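Local coordinates for protein beta subunit of photoactivated adenylyl cyclase (Beggiatoa sp. PS, PDB 5M2A) that senses blue light through a flavin-binding BLUF domain and, when activated by it, probably makes cyclic AMP from ATP in its adenylyl cyclase domain, at residues 32-37 and 94-99. Sequence-based numbering, arbitrary orientation.
With FMN (flavin mononucleotide), chain F.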
ATOM      1  N   LYS A  32      41.232   1.943  -2.138  1.00 56.56           N
ATOM      2  CA  LYS A  32      42.180   2.778  -1.405  1.00 57.95           C
ATOM      3  C   LYS A  32      41.582   3.279  -0.096  1.00 57.60           C
ATOM      4  O   LYS A  32      42.200   3.154   0.968  1.00 52.55           O
ATOM      5  CB  LYS A  32      42.622   3.955  -2.276  1.00 63.95           C
ATOM      6  CG  LYS A  32      43.516   3.572  -3.444  1.00 71.89           C
ATOM      7  CD  LYS A  32      43.868   4.790  -4.284  1.00 75.90           C
ATOM      8  CE  LYS A  32      42.617   5.457  -4.836  1.00 75.00           C
ATOM      9  NZ  LYS A  32      42.928   6.603  -5.732  1.00 77.51           N
ATOM     10  N   ASN A  33      40.377   3.856  -0.156  1.00 49.87           N
ATOM     11  CA  ASN A  33      39.757   4.392   1.051  1.00 55.26           C
ATOM     12  C   ASN A  33      39.398   3.282   2.032  1.00 55.45           C
ATOM     13  O   ASN A  33      39.642   3.411   3.238  1.00 57.52           O
ATOM     14  CB  ASN A  33      38.515   5.206   0.690  1.00 49.31           C
ATOM     15  CG  ASN A  33      38.843   6.445  -0.125  1.00 53.44           C
ATOM     16  OD1 ASN A  33      40.003   6.837  -0.241  1.00 55.85           O
ATOM     17  ND2 ASN A  33      37.813   7.072  -0.691  1.00 53.46           N
ATOM     18  N   ASN A  34      38.830   2.179   1.534  1.00 51.02           N
ATOM     19  CA  ASN A  34      38.387   1.114   2.429  1.00 47.83           C
ATOM     20  C   ASN A  34      39.561   0.437   3.125  1.00 46.06           C
ATOM     21  O   ASN A  34      39.428   0.003   4.274  1.00 56.68           O
ATOM     22  CB  ASN A  34      37.549   0.094   1.657  1.00 41.47           C
ATOM     23  CG  ASN A  34      36.234   0.678   1.165  1.00 41.73           C
ATOM     24  OD1 ASN A  34      35.984   1.875   1.304  1.00 44.14           O
ATOM     25  ND2 ASN A  34      35.393  -0.166   0.579  1.00 37.48           N
ATOM     26  N   GLN A  35      40.713   0.341   2.458  1.00 47.31           N
ATOM     27  CA  GLN A  35      41.906  -0.178   3.124  1.00 55.76           C
ATOM     28  C   GLN A  35      42.362   0.751   4.242  1.00 58.33           C
ATOM     29  O   GLN A  35      42.819   0.292   5.295  1.00 60.83           O
ATOM     30  CB  GLN A  35      43.035  -0.387   2.113  1.00 56.07           C
ATOM     31  CG  GLN A  35      43.001  -1.738   1.419  1.00 59.58           C
ATOM     32  CD  GLN A  35      44.059  -1.875   0.344  1.00 67.20           C
ATOM     33  OE1 GLN A  35      44.796  -0.931   0.058  1.00 65.53           O
ATOM     34  NE2 GLN A  35      44.137  -3.055  -0.264  1.00 72.23           N
ATOM     35  N   ARG A  36      42.252   2.064   4.029  1.00 58.87           N
ATOM     36  CA  ARG A  36      42.575   3.012   5.090  1.00 67.33           C
ATOM     37  C   ARG A  36      41.604   2.888   6.257  1.00 66.00           C
ATOM     38  O   ARG A  36      42.018   2.899   7.422  1.00 67.67           O
ATOM     39  CB  ARG A  36      42.566   4.436   4.538  1.00 73.70           C
ATOM     40  CG  ARG A  36      42.642   5.518   5.603  1.00 83.31           C
ATOM     41  CD  ARG A  36      42.574   6.901   4.983  1.00 89.31           C
ATOM     42  NE  ARG A  36      41.448   7.031   4.066  1.00 90.80           N
ATOM     43  CZ  ARG A  36      40.208   7.331   4.438  1.00 94.79           C
ATOM     44  NH1 ARG A  36      39.928   7.533   5.719  1.00 98.85           N
ATOM     45  NH2 ARG A  36      39.247   7.429   3.527  1.00 92.73           N
ATOM     46  N   ASP A  37      40.314   2.765   5.965  1.00 53.09           N
ATOM     47  CA  ASP A  37      39.281   2.698   6.990  1.00 62.52           C
ATOM     48  C   ASP A  37      39.023   1.281   7.484  1.00 55.51           C
ATOM     49  O   ASP A  37      38.096   1.082   8.275  1.00 53.94           O
ATOM     50  CB  ASP A  37      37.978   3.299   6.461  1.00 56.81           C
ATOM     51  CG  ASP A  37      38.069   4.796   6.260  1.00 60.12           C
ATOM     52  OD1 ASP A  37      38.859   5.445   6.976  1.00 60.64           O
ATOM     53  OD2 ASP A  37      37.345   5.324   5.390  1.00 61.25           O
ATOM     54  N   TRP A  94      38.755  -8.528   0.790  1.00 37.36           N
ATOM     55  CA  TRP A  94      38.379  -7.615  -0.287  1.00 36.53           C
ATOM     56  C   TRP A  94      38.068  -6.246   0.304  1.00 37.80           C
ATOM     57  O   TRP A  94      36.996  -6.052   0.878  1.00 35.65           O
ATOM     58  CB  TRP A  94      37.175  -8.144  -1.055  1.00 34.47           C
ATOM     59  CG  TRP A  94      37.378  -9.466  -1.727  1.00 34.41           C
ATOM     60  CD1 TRP A  94      38.563 -10.043  -2.077  1.00 39.33           C
ATOM     61  CD2 TRP A  94      36.351 -10.378  -2.134  1.00 32.99           C
ATOM     62  NE1 TRP A  94      38.338 -11.263  -2.678  1.00 36.65           N
ATOM     63  CE2 TRP A  94      36.986 -11.489  -2.725  1.00 34.87           C
ATOM     64  CE3 TRP A  94      34.956 -10.364  -2.052  1.00 31.27           C
ATOM     65  CZ2 TRP A  94      36.270 -12.576  -3.232  1.00 38.56           C
ATOM     66  CZ3 TRP A  94      34.246 -11.444  -2.561  1.00 38.00           C
ATOM     67  CH2 TRP A  94      34.904 -12.532  -3.143  1.00 38.74           C
ATOM     68  N   ALA A  95      38.992  -5.295   0.156  1.00 38.52           N
ATOM     69  CA  ALA A  95      38.685  -3.911   0.509  1.00 41.24           C
ATOM     70  C   ALA A  95      37.433  -3.441  -0.227  1.00 41.01           C
ATOM     71  O   ALA A  95      36.523  -2.850   0.370  1.00 38.32           O
ATOM     72  CB  ALA A  95      39.880  -3.016   0.183  1.00 44.27           C
ATOM     73  N   MET A  96      37.378  -3.702  -1.533  1.00 36.52           N
ATOM     74  CA  MET A  96      36.148  -3.553  -2.307  1.00 34.75           C
ATOM     75  C   MET A  96      36.270  -4.337  -3.607  1.00 35.33           C
ATOM     76  O   MET A  96      36.949  -3.901  -4.543  1.00 47.21           O
ATOM     77  CB  MET A  96      35.846  -2.080  -2.593  1.00 35.39           C
ATOM     78  CG  MET A  96      34.533  -1.862  -3.352  1.00 33.76           C
ATOM     79  SD  MET A  96      33.163  -2.863  -2.737  1.00 38.00           S
ATOM     80  CE  MET A  96      33.092  -2.363  -1.016  1.00 38.37           C
ATOM     81  N   LYS A  97      35.636  -5.497  -3.667  1.00 32.91           N
ATOM     82  CA  LYS A  97      35.652  -6.323  -4.866  1.00 32.71           C
ATOM     83  C   LYS A  97      34.484  -5.919  -5.755  1.00 31.59           C
ATOM     84  O   LYS A  97      33.333  -5.941  -5.313  1.00 32.69           O
ATOM     85  CB  LYS A  97      35.565  -7.805  -4.503  1.00 43.43           C
ATOM     86  CG  LYS A  97      35.215  -8.723  -5.660  1.00 42.25           C
ATOM     87  CD  LYS A  97      36.392  -8.931  -6.571  1.00 46.08           C
ATOM     88  CE  LYS A  97      37.428  -9.817  -5.912  1.00 45.54           C
ATOM     89  NZ  LYS A  97      38.684  -9.891  -6.705  1.00 45.00           N
ATOM     90  N   THR A  98      34.776  -5.532  -6.993  1.00 34.72           N
ATOM     91  CA  THR A  98      33.742  -5.151  -7.950  1.00 37.87           C
ATOM     92  C   THR A  98      33.474  -6.315  -8.891  1.00 37.72           C
ATOM     93  O   THR A  98      34.405  -6.867  -9.484  1.00 37.38           O
ATOM     94  CB  THR A  98      34.148  -3.914  -8.753  1.00 43.89           C
ATOM     95  OG1 THR A  98      34.298  -2.799  -7.867  1.00 43.47           O
ATOM     96  CG2 THR A  98      33.086  -3.588  -9.811  1.00 41.67           C
ATOM     97  N   ILE A  99      32.205  -6.678  -9.032  1.00 35.88           N
ATOM     98  CA  ILE A  99      31.793  -7.795  -9.871  1.00 37.62           C
ATOM     99  C   ILE A  99      30.796  -7.266 -10.892  1.00 36.28           C
ATOM    100  O   ILE A  99      29.717  -6.789 -10.520  1.00 30.56           O
ATOM    101  CB  ILE A  99      31.178  -8.928  -9.038  1.00 37.53           C
ATOM    102  CG1 ILE A  99      32.177  -9.418  -7.986  1.00 39.23           C
ATOM    103  CG2 ILE A  99      30.755 -10.072  -9.941  1.00 43.27           C
ATOM    104  CD1 ILE A  99      31.620 -10.476  -7.064  1.00 45.07           C
TER
HETATM  105  N1  FMN F 404      33.890   5.201  -1.960  1.00 44.27           N
HETATM  106  C2  FMN F 404      34.620   4.528  -0.999  1.00 43.59           C
HETATM  107  O2  FMN F 404      35.543   5.093  -0.422  1.00 46.12           O
HETATM  108  N3  FMN F 404      34.309   3.225  -0.669  1.00 42.57           N
HETATM  109  C4  FMN F 404      33.266   2.587  -1.308  1.00 39.50           C
HETATM  110  O4  FMN F 404      32.986   1.423  -1.022  1.00 38.65           O
HETATM  111  C4A FMN F 404      32.533   3.256  -2.274  1.00 39.49           C
HETATM  112  N5  FMN F 404      31.501   2.603  -2.901  1.00 35.78           N
HETATM  113  C5A FMN F 404      30.766   3.253  -3.858  1.00 39.03           C
HETATM  114  C6  FMN F 404      29.727   2.582  -4.480  1.00 38.31           C
HETATM  115  C7  FMN F 404      28.974   3.226  -5.451  1.00 39.50           C
HETATM  116  C7M FMN F 404      27.856   2.477  -6.111  1.00 41.51           C
HETATM  117  C8  FMN F 404      29.267   4.543  -5.798  1.00 42.31           C
HETATM  118  C8M FMN F 404      28.462   5.249  -6.844  1.00 40.06           C
HETATM  119  C9  FMN F 404      30.312   5.216  -5.170  1.00 43.19           C
HETATM  120  C9A FMN F 404      31.063   4.571  -4.196  1.00 43.17           C
HETATM  121  N10 FMN F 404      32.098   5.233  -3.567  1.00 45.32           N
HETATM  122  C10 FMN F 404      32.842   4.573  -2.605  1.00 43.26           C
HETATM  123  C1' FMN F 404      32.413   6.650  -3.967  1.00 47.91           C
HETATM  124  C2' FMN F 404      32.145   7.686  -2.884  1.00 48.57           C
HETATM  125  O2' FMN F 404      30.811   8.126  -2.984  1.00 47.34           O
HETATM  126  C3' FMN F 404      33.086   8.864  -3.094  1.00 53.09           C
HETATM  127  O3' FMN F 404      33.042   9.247  -4.454  1.00 49.53           O
HETATM  128  C4' FMN F 404      34.514   8.477  -2.726  1.00 60.02           C
HETATM  129  O4' FMN F 404      34.556   8.060  -1.380  1.00 54.13           O
HETATM  130  C5' FMN F 404      35.475   9.644  -2.915  1.00 72.30           C
HETATM  131  O5' FMN F 404      35.065  10.708  -2.086  1.00 79.58           O
HETATM  132  P   FMN F 404      36.009  11.990  -1.866  1.00 84.82           P
HETATM  133  O1P FMN F 404      37.061  11.627  -0.846  1.00 84.21           O
HETATM  134  O2P FMN F 404      36.671  12.356  -3.177  1.00 86.50           O
HETATM  135  O3P FMN F 404      35.170  13.144  -1.366  1.00 86.10           O
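Asn34, in the last turn of helix 20-36, faces Ala95 on the loop that leads into strand 97-100, and their CA atoms lie 5.4 Å apart. The side chain of Asn34 carries the contact. Its ND2 donates to the backbone O of Ala95 at 2.9 Å, with an N-H...O angle of 167°. The oxygen lies in the amide plane of Asn34, but the donor sits above the carbonyl plane of Ala95. ND2 of Asn34 gives a second, longer hydrogen bond to FMN O4 at 3.3 Å. OD1 of Asn34 accepts the N-H of FMN N3, 2.9 Å from N3, in a nearly straight bond. CG of Asn34 stands anti to its own carbonyl carbon (chi1 -66°), which carries the amide off the helix to the flavin edge. These three bonds fix the amide's rotation. A leucine in its place would probably leave N3-H of the flavin and the Ala95 carbonyl without these partners. The chain of Met96 bends at chi2 and chi3 and brings CE beside the amide, 3.6 Å from Asn34 ND2 and 3.8 Å from FMN O4. On the outer side, CG of Gln35 packs on CB of Ala95 at 3.6 Å. Asn33 ND2 adds a hydrogen bond to FMN O2, while Gln52 and Asp71 also hydrogen-bond to the FMN. This is the flavin pocket of a BLUF photoreceptor domain, where an asparagine side chain reads the polar edge of the isoalloxazine.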